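Local coordinates for sister chromatid cohesion protein (PDB 5T8V) that probably acts as a cohesin loader at chromatin, this chain being the helical, HEAT-repeat C-terminal part of the longer Scc2 protein, at residues S948-I953 / K1010-I1015; P1018-S1023 / Y1053-Q1058; N1046-N1051 / A1118-H1123; R1131-T1136 / F1142-V1147. One frame throughout, in Å; residues are numbered along the deposited sequence.

Contact 1: residues S948-I953 / K1010-I1015; sequences SSLKGI and KLMVDI
Leu950 opens the contact by laying its branched end against two residues of helix 1009-1016. Its CB faces that helix, and CD2 reaches both Ile1015 CD1 (3.9 Å) and the backbone at Met1012 CA (4.2 Å). The Leu950 and Ile1015 side chains meet at about a right angle, the CD1 methyl of Ile1015 lying beside CB as well as CD2 of Leu950. The other leucine methyl, CD1, comes to 4.4 Å from Met1012 CG, whose side chain then runs on away from helix 940-960. Lys951, next along, turns its back on the contact: its NZ bonds to the carbonyl of His999 and it makes a cation-pi contact with Phe1000. One turn beyond Leu950, Ile953 has CG1 at chi1 -68°, which stands CG2 anti to the backbone N and presents it to Ile1015 CG2 at 3.7 Å. Ile1015 thus divides its two branches, CD1 serving Leu950 and CG2 serving Ile953. The segment axes approach to 10.9 Å and run nearly parallel, 23° apart, so side chains fill most of the space between the backbones. Helix 969-986 borders one flank, where Tyr976 touches Ile953 and Val980 touches Met1012. Phe1000, from the loop ahead of helix 1009-1016, packs on Leu950, while helix 1026-1042 covers Met1012 and Val1013 through Val1039.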
loop_
_atom_site.group_PDB
_atom_site.type_symbol
_atom_site.label_atom_id
_atom_site.label_comp_id
_atom_site.label_asym_id
_atom_site.label_seq_id
_atom_site.Cartn_x
_atom_site.Cartn_y
_atom_site.Cartn_z
ATOM N N SER A 948 -21.713 -66.971 -14.993
ATOM C CA SER A 948 -23.135 -66.805 -14.716
ATOM C C SER A 948 -23.678 -65.554 -15.394
ATOM O O SER A 948 -24.782 -65.571 -15.952
ATOM C CB SER A 948 -23.378 -66.751 -13.206
ATOM O OG SER A 948 -22.653 -65.692 -12.604
ATOM N N SER A 949 -22.911 -64.462 -15.370
ATOM C CA SER A 949 -23.361 -63.234 -16.019
ATOM C C SER A 949 -23.520 -63.433 -17.523
ATOM O O SER A 949 -24.533 -63.038 -18.110
ATOM C CB SER A 949 -22.380 -62.101 -15.722
ATOM O OG SER A 949 -22.330 -61.827 -14.333
ATOM N N LEU A 950 -22.526 -64.052 -18.164
ATOM C CA LEU A 950 -22.602 -64.286 -19.605
ATOM C C LEU A 950 -23.786 -65.183 -19.953
ATOM O O LEU A 950 -24.577 -64.874 -20.857
ATOM C CB LEU A 950 -21.290 -64.899 -20.096
ATOM C CG LEU A 950 -20.068 -63.985 -19.989
ATOM C CD1 LEU A 950 -18.777 -64.779 -20.131
ATOM C CD2 LEU A 950 -20.135 -62.885 -21.037
ATOM N N LYS A 951 -23.915 -66.311 -19.250
ATOM C CA LYS A 951 -25.088 -67.163 -19.411
ATOM C C LYS A 951 -26.359 -66.332 -19.344
ATOM O O LYS A 951 -27.239 -66.447 -20.203
ATOM C CB LYS A 951 -25.101 -68.255 -18.336
ATOM C CG LYS A 951 -24.022 -69.323 -18.498
ATOM C CD LYS A 951 -24.368 -70.305 -19.607
ATOM C CE LYS A 951 -23.176 -71.176 -19.976
ATOM N NZ LYS A 951 -23.397 -71.924 -21.246
ATOM N N GLY A 952 -26.462 -65.466 -18.334
ATOM C CA GLY A 952 -27.609 -64.581 -18.251
ATOM C C GLY A 952 -27.786 -63.737 -19.499
ATOM O O GLY A 952 -28.911 -63.502 -19.947
ATOM N N ILE A 953 -26.678 -63.273 -20.081
ATOM C CA ILE A 953 -26.755 -62.437 -21.279
ATOM C C ILE A 953 -27.380 -63.218 -22.430
ATOM O O ILE A 953 -28.388 -62.802 -23.019
ATOM C CB ILE A 953 -25.362 -61.897 -21.651
ATOM C CG1 ILE A 953 -24.893 -60.896 -20.593
ATOM C CG2 ILE A 953 -25.383 -61.240 -23.033
ATOM C CD1 ILE A 953 -23.462 -60.420 -20.767
ATOM N N LYS A 1010 -12.084 -61.924 -25.640
ATOM C CA LYS A 1010 -12.818 -62.029 -26.893
ATOM C C LYS A 1010 -14.129 -62.780 -26.719
ATOM O O LYS A 1010 -15.063 -62.573 -27.499
ATOM C CB LYS A 1010 -11.957 -62.717 -27.952
ATOM C CG LYS A 1010 -12.725 -63.106 -29.200
ATOM C CD LYS A 1010 -11.806 -63.296 -30.389
ATOM C CE LYS A 1010 -12.568 -63.837 -31.585
ATOM N NZ LYS A 1010 -11.780 -63.735 -32.844
ATOM N N LEU A 1011 -14.222 -63.663 -25.724
ATOM C CA LEU A 1011 -15.492 -64.329 -25.455
ATOM C C LEU A 1011 -16.521 -63.334 -24.934
ATOM O O LEU A 1011 -17.657 -63.279 -25.424
ATOM C CB LEU A 1011 -15.283 -65.473 -24.459
ATOM C CG LEU A 1011 -16.525 -66.253 -24.017
ATOM C CD1 LEU A 1011 -17.286 -66.808 -25.213
ATOM C CD2 LEU A 1011 -16.133 -67.380 -23.071
ATOM N N MET A 1012 -16.130 -62.523 -23.949
ATOM C CA MET A 1012 -17.019 -61.489 -23.434
ATOM C C MET A 1012 -17.435 -60.530 -24.543
ATOM O O MET A 1012 -18.630 -60.273 -24.748
ATOM C CB MET A 1012 -16.328 -60.742 -22.290
ATOM C CG MET A 1012 -15.903 -61.655 -21.142
ATOM S SD MET A 1012 -15.162 -60.805 -19.734
ATOM C CE MET A 1012 -13.559 -60.364 -20.391
ATOM N N VAL A 1013 -16.459 -60.002 -25.284
ATOM C CA VAL A 1013 -16.770 -59.085 -26.378
ATOM C C VAL A 1013 -17.728 -59.742 -27.365
ATOM O O VAL A 1013 -18.743 -59.156 -27.760
ATOM C CB VAL A 1013 -15.475 -58.622 -27.072
ATOM C CG1 VAL A 1013 -15.792 -57.783 -28.310
ATOM C CG2 VAL A 1013 -14.610 -57.826 -26.102
ATOM N N ASP A 1014 -17.419 -60.974 -27.774
ATOM C CA ASP A 1014 -18.233 -61.662 -28.771
ATOM C C ASP A 1014 -19.655 -61.896 -28.282
ATOM O O ASP A 1014 -20.591 -61.922 -29.090
ATOM C CB ASP A 1014 -17.585 -62.994 -29.150
ATOM C CG ASP A 1014 -16.371 -62.820 -30.043
ATOM O OD1 ASP A 1014 -15.784 -61.717 -30.042
ATOM O OD2 ASP A 1014 -16.003 -63.788 -30.743
ATOM N N ILE A 1015 -19.842 -62.076 -26.973
ATOM C CA ILE A 1015 -21.189 -62.305 -26.462
ATOM C C ILE A 1015 -21.956 -60.993 -26.307
ATOM O O ILE A 1015 -23.184 -60.973 -26.461
ATOM C CB ILE A 1015 -21.129 -63.081 -25.133
ATOM C CG1 ILE A 1015 -20.571 -64.488 -25.375
ATOM C CG2 ILE A 1015 -22.519 -63.171 -24.490
ATOM C CD1 ILE A 1015 -20.316 -65.287 -24.113
#

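Contact 2: residues P1018-S1023 / Y1053-Q1058; sequences PFAAPS and YTAFQQ
The loop that joins helix 1009-1016 to helix 1026-1042 rests here on the flank of helix 1050-1062, through Ala1020 and Pro1022 on one side and Ala1055 and Gln1058 on the other. Ala1020 and Ala1055 are the closest point of the backbones, with CA atoms 6.2 Å apart, and their CB methyls meet at 3.9 Å. Small side chains at both positions let the loop come near the helix with nothing larger between them. Two residues further on, the Pro1022 ring faces the helix and crosses the Gln1058 side chain at about a right angle, its CD lying 3.9 Å from Gln1058 CG. The glutamine torsion (chi1 -170°) sets CG anti to the backbone N and against that proline CD; the chain bends beyond it. Around the alanines, Leu1033 packs on Ala1020 and Val1017 on Ala1055. Arg1029 NE donates a hydrogen bond to the Ala1020 carbonyl, tying the loop to helix 1026-1042. Between loop and helix the chemistry is van der Waals contact alone: a methyl pair, buried on the Ala1020 side, grading into an exposed proline that packs on aliphatic carbon, an attachment governed by shape rather than by polar pairing.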
loop_
_atom_site.group_PDB
_atom_site.type_symbol
_atom_site.label_atom_id
_atom_site.label_comp_id
_atom_site.label_asym_id
_atom_site.label_seq_id
_atom_site.Cartn_x
_atom_site.Cartn_y
_atom_site.Cartn_z
ATOM N N PRO A 1018 -23.033 -58.009 -29.973
ATOM C CA PRO A 1018 -24.216 -58.094 -30.847
ATOM C C PRO A 1018 -25.354 -57.178 -30.432
ATOM O O PRO A 1018 -26.235 -56.897 -31.256
ATOM C CB PRO A 1018 -24.622 -59.569 -30.746
ATOM C CG PRO A 1018 -23.371 -60.270 -30.445
ATOM C CD PRO A 1018 -22.610 -59.358 -29.540
ATOM N N PHE A 1019 -25.371 -56.703 -29.190
ATOM C CA PHE A 1019 -26.440 -55.841 -28.708
ATOM C C PHE A 1019 -26.140 -54.359 -28.894
ATOM O O PHE A 1019 -26.965 -53.523 -28.511
ATOM C CB PHE A 1019 -26.716 -56.127 -27.230
ATOM C CG PHE A 1019 -27.081 -57.557 -26.944
ATOM C CD1 PHE A 1019 -27.549 -58.394 -27.944
ATOM C CD2 PHE A 1019 -26.957 -58.062 -25.668
ATOM C CE1 PHE A 1019 -27.881 -59.707 -27.667
ATOM C CE2 PHE A 1019 -27.285 -59.370 -25.385
ATOM C CZ PHE A 1019 -27.748 -60.193 -26.382
ATOM N N ALA A 1020 -24.986 -54.016 -29.462
ATOM C CA ALA A 1020 -24.686 -52.630 -29.789
ATOM C C ALA A 1020 -25.332 -52.181 -31.091
ATOM O O ALA A 1020 -25.232 -50.999 -31.436
ATOM C CB ALA A 1020 -23.172 -52.429 -29.880
ATOM N N ALA A 1021 -25.987 -53.086 -31.814
ATOM C CA ALA A 1021 -26.585 -52.732 -33.088
ATOM C C ALA A 1021 -27.774 -51.795 -32.877
ATOM O O ALA A 1021 -28.420 -51.826 -31.826
ATOM C CB ALA A 1021 -27.041 -53.986 -33.830
ATOM N N PRO A 1022 -28.090 -50.954 -33.866
ATOM C CA PRO A 1022 -29.244 -50.052 -33.720
ATOM C C PRO A 1022 -30.573 -50.778 -33.620
ATOM O O PRO A 1022 -31.570 -50.153 -33.239
ATOM C CB PRO A 1022 -29.175 -49.184 -34.984
ATOM C CG PRO A 1022 -28.432 -50.014 -35.973
ATOM C CD PRO A 1022 -27.438 -50.808 -35.179
ATOM N N SER A 1023 -30.619 -52.071 -33.947
ATOM C CA SER A 1023 -31.866 -52.821 -33.860
ATOM C C SER A 1023 -32.374 -52.926 -32.429
ATOM O O SER A 1023 -33.565 -53.187 -32.224
ATOM C CB SER A 1023 -31.670 -54.218 -34.446
ATOM O OG SER A 1023 -31.101 -54.146 -35.742
ATOM N N TYR A 1053 -15.115 -52.750 -33.900
ATOM C CA TYR A 1053 -15.007 -51.441 -34.533
ATOM C C TYR A 1053 -16.101 -51.201 -35.562
ATOM O O TYR A 1053 -16.301 -50.051 -35.968
ATOM C CB TYR A 1053 -13.619 -51.240 -35.162
ATOM C CG TYR A 1053 -13.274 -52.106 -36.358
ATOM C CD1 TYR A 1053 -13.898 -51.921 -37.586
ATOM C CD2 TYR A 1053 -12.283 -53.074 -36.271
ATOM C CE1 TYR A 1053 -13.571 -52.700 -38.681
ATOM C CE2 TYR A 1053 -11.945 -53.857 -37.361
ATOM C CZ TYR A 1053 -12.592 -53.665 -38.565
ATOM O OH TYR A 1053 -12.263 -54.440 -39.652
ATOM N N THR A 1054 -16.814 -52.245 -35.992
ATOM C CA THR A 1054 -18.043 -52.024 -36.745
ATOM C C THR A 1054 -19.107 -51.397 -35.853
ATOM O O THR A 1054 -19.881 -50.543 -36.299
ATOM C CB THR A 1054 -18.550 -53.338 -37.340
ATOM O OG1 THR A 1054 -18.758 -54.298 -36.296
ATOM C CG2 THR A 1054 -17.552 -53.891 -38.350
ATOM N N ALA A 1055 -19.146 -51.803 -34.582
ATOM C CA ALA A 1055 -20.081 -51.203 -33.638
ATOM C C ALA A 1055 -19.656 -49.789 -33.268
ATOM O O ALA A 1055 -20.506 -48.914 -33.075
ATOM C CB ALA A 1055 -20.197 -52.074 -32.388
ATOM N N PHE A 1056 -18.348 -49.541 -33.162
ATOM C CA PHE A 1056 -17.879 -48.184 -32.900
ATOM C C PHE A 1056 -18.187 -47.266 -34.078
ATOM O O PHE A 1056 -18.728 -46.167 -33.899
ATOM C CB PHE A 1056 -16.377 -48.192 -32.600
ATOM C CG PHE A 1056 -16.017 -48.727 -31.233
ATOM C CD1 PHE A 1056 -16.991 -49.186 -30.357
ATOM C CD2 PHE A 1056 -14.694 -48.757 -30.820
ATOM C CE1 PHE A 1056 -16.648 -49.668 -29.107
ATOM C CE2 PHE A 1056 -14.347 -49.238 -29.571
ATOM C CZ PHE A 1056 -15.325 -49.693 -28.714
ATOM N N GLN A 1057 -17.848 -47.699 -35.294
ATOM C CA GLN A 1057 -18.209 -46.925 -36.477
ATOM C C GLN A 1057 -19.711 -46.683 -36.532
ATOM O O GLN A 1057 -20.157 -45.584 -36.881
ATOM C CB GLN A 1057 -17.738 -47.643 -37.743
ATOM C CG GLN A 1057 -16.288 -47.368 -38.118
ATOM C CD GLN A 1057 -16.064 -45.943 -38.590
ATOM O OE1 GLN A 1057 -16.948 -45.092 -38.478
ATOM N NE2 GLN A 1057 -14.878 -45.677 -39.125
ATOM N N GLN A 1058 -20.506 -47.699 -36.192
ATOM C CA GLN A 1058 -21.953 -47.517 -36.146
ATOM C C GLN A 1058 -22.333 -46.436 -35.143
ATOM O O GLN A 1058 -23.190 -45.589 -35.421
ATOM C CB GLN A 1058 -22.632 -48.841 -35.793
ATOM C CG GLN A 1058 -24.147 -48.831 -35.953
ATOM C CD GLN A 1058 -24.597 -48.554 -37.378
ATOM O OE1 GLN A 1058 -25.598 -47.873 -37.598
ATOM N NE2 GLN A 1058 -23.866 -49.086 -38.353
#

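Contact 3: residues N1046-N1051 / A1118-H1123; sequences NYVAAN and ASATTH
Val1048 and Thr1121 meet with their side chains at about a right angle, and the methyl CG2 of Thr1121 fits between two residues of the facing turn. That methyl lies 3.9 Å from Val1048 CG1 and equally far from Tyr1047 CB. Its place follows from the threonine torsion (chi1 49°), which sets CG2 anti to the carbonyl carbon and leaves OG1 to bond the carbonyl of Val1117 within its own helix. Val1048 directs CG1 across the gap as well, touching Ala1120 CB at 3.8 Å, so one valine methyl spans two consecutive helix residues. Tyr1047 starts toward helix 1115-1133 at CB, but its ring swings away. The hydroxyl is hydrogen-bonded to Ser1074 OG, and the ring meets Phe1078 of helix 1065-1086. The type I turn from Asn1046 to Ala1049, just before helix 1050-1062, places these two neighbouring side chains on the helix. What touches is aliphatic throughout; the hydroxyls of Tyr1047 and Thr1121 are bonded to Ser1074 and Val1117. The contact is therefore a small methyl patch, buried at Tyr1047 and Thr1121 and opening to solvent at Ala1120.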
loop_
_atom_site.group_PDB
_atom_site.type_symbol
_atom_site.label_atom_id
_atom_site.label_comp_id
_atom_site.label_asym_id
_atom_site.label_seq_id
_atom_site.Cartn_x
_atom_site.Cartn_y
_atom_site.Cartn_z
ATOM N N ASN A 1046 -8.581 -56.417 -28.500
ATOM C CA ASN A 1046 -9.958 -56.565 -28.954
ATOM C C ASN A 1046 -10.435 -55.357 -29.748
ATOM O O ASN A 1046 -11.361 -55.492 -30.553
ATOM C CB ASN A 1046 -10.886 -56.799 -27.761
ATOM C CG ASN A 1046 -10.798 -58.215 -27.224
ATOM O OD1 ASN A 1046 -10.416 -58.434 -26.074
ATOM N ND2 ASN A 1046 -11.154 -59.187 -28.056
ATOM N N TYR A 1047 -9.823 -54.188 -29.544
ATOM C CA TYR A 1047 -10.224 -52.991 -30.278
ATOM C C TYR A 1047 -10.192 -53.215 -31.785
ATOM O O TYR A 1047 -11.111 -52.800 -32.502
ATOM C CB TYR A 1047 -9.310 -51.819 -29.918
ATOM C CG TYR A 1047 -9.683 -51.056 -28.666
ATOM C CD1 TYR A 1047 -10.883 -50.360 -28.581
ATOM C CD2 TYR A 1047 -8.820 -51.002 -27.580
ATOM C CE1 TYR A 1047 -11.220 -49.651 -27.444
ATOM C CE2 TYR A 1047 -9.147 -50.295 -26.439
ATOM C CZ TYR A 1047 -10.347 -49.621 -26.376
ATOM O OH TYR A 1047 -10.674 -48.917 -25.241
ATOM N N VAL A 1048 -9.140 -53.864 -32.286
ATOM C CA VAL A 1048 -8.908 -53.970 -33.725
ATOM C C VAL A 1048 -9.569 -55.221 -34.288
ATOM O O VAL A 1048 -9.134 -55.755 -35.316
ATOM C CB VAL A 1048 -7.401 -53.966 -34.047
ATOM C CG1 VAL A 1048 -6.773 -52.655 -33.618
ATOM C CG2 VAL A 1048 -6.696 -55.146 -33.379
ATOM N N ALA A 1049 -10.622 -55.696 -33.630
ATOM C CA ALA A 1049 -11.396 -56.822 -34.130
ATOM C C ALA A 1049 -12.580 -56.315 -34.941
ATOM O O ALA A 1049 -13.262 -55.368 -34.541
ATOM C CB ALA A 1049 -11.885 -57.697 -32.977
ATOM N N ALA A 1050 -12.817 -56.950 -36.092
ATOM C CA ALA A 1050 -13.961 -56.584 -36.920
ATOM C C ALA A 1050 -15.256 -56.594 -36.121
ATOM O O ALA A 1050 -16.210 -55.891 -36.469
ATOM C CB ALA A 1050 -14.070 -57.536 -38.112
ATOM N N ASN A 1051 -15.303 -57.376 -35.042
ATOM C CA ASN A 1051 -16.533 -57.517 -34.276
ATOM C C ASN A 1051 -16.898 -56.234 -33.537
ATOM O O ASN A 1051 -18.086 -55.967 -33.321
ATOM C CB ASN A 1051 -16.385 -58.677 -33.291
ATOM C CG ASN A 1051 -17.718 -59.240 -32.849
ATOM O OD1 ASN A 1051 -18.762 -58.927 -33.421
ATOM N ND2 ASN A 1051 -17.690 -60.086 -31.827
ATOM N N ALA A 1118 -3.139 -49.068 -31.064
ATOM C CA ALA A 1118 -3.463 -47.666 -30.831
ATOM C C ALA A 1118 -3.478 -46.879 -32.133
ATOM O O ALA A 1118 -4.387 -46.077 -32.372
ATOM C CB ALA A 1118 -2.459 -47.059 -29.849
ATOM N N SER A 1119 -2.481 -47.097 -32.993
ATOM C CA SER A 1119 -2.438 -46.370 -34.257
ATOM C C SER A 1119 -3.573 -46.791 -35.180
ATOM O O SER A 1119 -4.215 -45.944 -35.811
ATOM C CB SER A 1119 -1.090 -46.581 -34.940
ATOM O OG SER A 1119 -1.050 -45.881 -36.171
ATOM N N ALA A 1120 -3.829 -48.096 -35.283
ATOM C CA ALA A 1120 -4.928 -48.583 -36.110
ATOM C C ALA A 1120 -6.228 -47.863 -35.771
ATOM O O ALA A 1120 -6.814 -47.160 -36.609
ATOM C CB ALA A 1120 -5.082 -50.095 -35.926
ATOM N N THR A 1121 -6.691 -48.015 -34.529
ATOM C CA THR A 1121 -7.983 -47.435 -34.174
ATOM C C THR A 1121 -7.931 -45.912 -34.187
ATOM O O THR A 1121 -8.898 -45.254 -34.594
ATOM C CB THR A 1121 -8.432 -47.951 -32.811
ATOM O OG1 THR A 1121 -7.364 -47.812 -31.866
ATOM C CG2 THR A 1121 -8.834 -49.407 -32.916
ATOM N N THR A 1122 -6.811 -45.333 -33.750
ATOM C CA THR A 1122 -6.654 -43.882 -33.792
ATOM C C THR A 1122 -6.914 -43.347 -35.194
ATOM O O THR A 1122 -7.657 -42.377 -35.377
ATOM C CB THR A 1122 -5.249 -43.493 -33.324
ATOM O OG1 THR A 1122 -5.118 -43.764 -31.924
ATOM C CG2 THR A 1122 -4.975 -42.011 -33.573
ATOM N N HIS A 1123 -6.300 -43.968 -36.201
ATOM C CA HIS A 1123 -6.504 -43.507 -37.568
ATOM C C HIS A 1123 -7.928 -43.770 -38.033
ATOM O O HIS A 1123 -8.522 -42.932 -38.722
ATOM C CB HIS A 1123 -5.496 -44.169 -38.507
ATOM C CG HIS A 1123 -4.199 -43.429 -38.610
ATOM N ND1 HIS A 1123 -4.046 -42.304 -39.393
ATOM C CD2 HIS A 1123 -2.997 -43.645 -38.026
ATOM C CE1 HIS A 1123 -2.806 -41.862 -39.288
ATOM N NE2 HIS A 1123 -2.148 -42.658 -38.465
#

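Contact 4: residues R1131-T1136 / F1142-V1147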
loop_
_atom_site.group_PDB
_atom_site.type_symbol
_atom_site.label_atom_id
_atom_site.label_comp_id
_atom_site.label_asym_id
_atom_site.label_seq_id
_atom_site.Cartn_x
_atom_site.Cartn_y
_atom_site.Cartn_z
ATOM N N ARG A 1131 -14.632 -34.486 -35.325
ATOM C CA ARG A 1131 -15.970 -33.929 -35.493
ATOM C C ARG A 1131 -16.612 -33.631 -34.144
ATOM O O ARG A 1131 -17.123 -32.529 -33.916
ATOM C CB ARG A 1131 -16.844 -34.891 -36.298
ATOM C CG ARG A 1131 -18.279 -34.404 -36.500
ATOM C CD ARG A 1131 -19.149 -35.464 -37.149
ATOM N NE ARG A 1131 -19.158 -36.709 -36.383
ATOM C CZ ARG A 1131 -19.820 -36.887 -35.243
ATOM N NH1 ARG A 1131 -20.531 -35.896 -34.716
ATOM N NH2 ARG A 1131 -19.766 -38.058 -34.622
ATOM N N ILE A 1132 -16.599 -34.607 -33.234
ATOM C CA ILE A 1132 -17.204 -34.394 -31.922
ATOM C C ILE A 1132 -16.511 -33.248 -31.196
ATOM O O ILE A 1132 -17.153 -32.465 -30.484
ATOM C CB ILE A 1132 -17.166 -35.695 -31.096
ATOM C CG1 ILE A 1132 -18.036 -36.766 -31.761
ATOM C CG2 ILE A 1132 -17.645 -35.443 -29.666
ATOM C CD1 ILE A 1132 -17.898 -38.146 -31.148
ATOM N N ALA A 1133 -15.193 -33.126 -31.368
ATOM C CA ALA A 1133 -14.444 -32.115 -30.627
ATOM C C ALA A 1133 -14.724 -30.705 -31.133
ATOM O O ALA A 1133 -14.667 -29.749 -30.352
ATOM C CB ALA A 1133 -12.948 -32.414 -30.705
ATOM N N THR A 1134 -15.033 -30.551 -32.421
ATOM C CA THR A 1134 -15.152 -29.237 -33.040
ATOM C C THR A 1134 -16.585 -28.899 -33.443
ATOM O O THR A 1134 -16.798 -27.975 -34.234
ATOM C CB THR A 1134 -14.234 -29.146 -34.260
ATOM O OG1 THR A 1134 -14.646 -30.101 -35.247
ATOM C CG2 THR A 1134 -12.788 -29.421 -33.865
ATOM N N SER A 1135 -17.572 -29.617 -32.908
ATOM C CA SER A 1135 -18.968 -29.382 -33.253
ATOM C C SER A 1135 -19.744 -28.654 -32.168
ATOM O O SER A 1135 -20.713 -27.953 -32.481
ATOM C CB SER A 1135 -19.669 -30.712 -33.554
ATOM O OG SER A 1135 -19.109 -31.333 -34.698
ATOM N N THR A 1136 -19.350 -28.800 -30.905
ATOM C CA THR A 1136 -20.028 -28.145 -29.798
ATOM C C THR A 1136 -18.986 -27.607 -28.828
ATOM O O THR A 1136 -17.785 -27.850 -28.970
ATOM C CB THR A 1136 -20.989 -29.098 -29.074
ATOM O OG1 THR A 1136 -20.342 -30.354 -28.842
ATOM C CG2 THR A 1136 -22.250 -29.315 -29.897
ATOM N N PHE A 1142 -15.389 -31.506 -24.803
ATOM C CA PHE A 1142 -14.162 -31.503 -24.013
ATOM C C PHE A 1142 -13.603 -32.909 -23.856
ATOM O O PHE A 1142 -12.382 -33.087 -23.792
ATOM C CB PHE A 1142 -14.374 -30.892 -22.633
ATOM C CG PHE A 1142 -13.179 -31.046 -21.738
ATOM C CD1 PHE A 1142 -12.002 -30.370 -22.015
ATOM C CD2 PHE A 1142 -13.219 -31.887 -20.641
ATOM C CE1 PHE A 1142 -10.892 -30.516 -21.205
ATOM C CE2 PHE A 1142 -12.111 -32.038 -19.825
ATOM C CZ PHE A 1142 -10.946 -31.351 -20.109
ATOM N N LEU A 1143 -14.475 -33.915 -23.757
ATOM C CA LEU A 1143 -14.008 -35.296 -23.733
ATOM C C LEU A 1143 -13.322 -35.648 -25.045
ATOM O O LEU A 1143 -12.231 -36.237 -25.055
ATOM C CB LEU A 1143 -15.182 -36.239 -23.462
ATOM C CG LEU A 1143 -14.866 -37.735 -23.402
ATOM C CD1 LEU A 1143 -13.897 -38.046 -22.278
ATOM C CD2 LEU A 1143 -16.145 -38.541 -23.238
ATOM N N ALA A 1144 -13.941 -35.278 -26.170
ATOM C CA ALA A 1144 -13.329 -35.556 -27.467
ATOM C C ALA A 1144 -11.933 -34.944 -27.562
ATOM O O ALA A 1144 -10.953 -35.640 -27.853
ATOM C CB ALA A 1144 -14.224 -35.037 -28.591
ATOM N N VAL A 1145 -11.822 -33.635 -27.319
ATOM C CA VAL A 1145 -10.516 -32.985 -27.371
ATOM C C VAL A 1145 -9.581 -33.556 -26.321
ATOM O O VAL A 1145 -8.359 -33.478 -26.474
ATOM C CB VAL A 1145 -10.647 -31.455 -27.198
ATOM C CG1 VAL A 1145 -11.269 -31.125 -25.872
ATOM C CG2 VAL A 1145 -9.289 -30.775 -27.327
ATOM N N GLU A 1146 -10.123 -34.115 -25.240
ATOM C CA GLU A 1146 -9.273 -34.757 -24.246
ATOM C C GLU A 1146 -8.683 -36.048 -24.790
ATOM O O GLU A 1146 -7.598 -36.462 -24.364
ATOM C CB GLU A 1146 -10.068 -35.021 -22.968
ATOM C CG GLU A 1146 -9.214 -35.352 -21.758
ATOM C CD GLU A 1146 -10.023 -35.405 -20.478
ATOM O OE1 GLU A 1146 -11.236 -35.115 -20.530
ATOM O OE2 GLU A 1146 -9.447 -35.737 -19.421
ATOM N N VAL A 1147 -9.378 -36.695 -25.728
ATOM C CA VAL A 1147 -8.800 -37.838 -26.428
ATOM C C VAL A 1147 -7.786 -37.379 -27.468
ATOM O O VAL A 1147 -6.693 -37.948 -27.579
ATOM C CB VAL A 1147 -9.920 -38.686 -27.057
ATOM C CG1 VAL A 1147 -9.349 -39.736 -28.011
ATOM C CG2 VAL A 1147 -10.741 -39.359 -25.969
#
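Ala1133 and Ala1144 bring the two backbones together, their CA atoms only 4.8 Å apart, where the chain turns from helix 1115-1133 into helix 1139-1154. Thr1134 is the first residue to leave helical backbone angles, and the extended Thr1136 leads on towards the next helix, its OG1 bonded to Asp1138 OD1. The second segment is regular helix throughout. Such close approach is possible because the facing side chains are single methyls. Ala1144 CB lies 3.6 Å from Ala1133 CB and sits against the backbone as well, 3.5 Å from Ala1133 N. On one flank Ile1132 adds its CG2 methyl, 3.6 Å from Ala1144 CB; CG1, at chi1 -65°, lies beside the backbone N, which leaves CG2 anti to it and facing Ala1144. On the other flank Ala1133 CB reaches the Val1145 backbone N at 3.8 Å, with the Val1145 CB a little further off at 4.3 Å. Neighbouring helices close the surroundings: Phe1166 and Leu1169 of helix 1163-1169 and Ile1177 of helix 1175-1191 pack on Val1145, while Glu1068 of helix 1065-1086 touches Ile1132. All four touching residues are buried, and the side chains that meet are all apolar. Two alanines thus form the nearest point of these two segments, within a helical hairpin, with contact made as much against main chain as between side chains, and a branched residue completing each flank.

Overall arrangement
All four contacts join helices and loops of one helical array by apolar packing, but they differ in depth. Contacts 1 and 4 are buried; contacts 2 and 3 are only partly so, each running out to an exposed residue. Contact 1 spans two near-parallel helices with larger aliphatic side chains, whereas contact 4 draws backbones together over alanines. Contact 2 uses helix 1050-1062, contact 3 the turn that leads into it, and the two touch through Phe1056 and Tyr1047. Phe1019 links contact 2 to Ile953 of contact 1, and Asn1046 of contact 3 packs on Val1013 of contact 1. Contact 4 shares helix 1115-1133 with contact 3 but stands apart, their nearest atoms about 7 Å away.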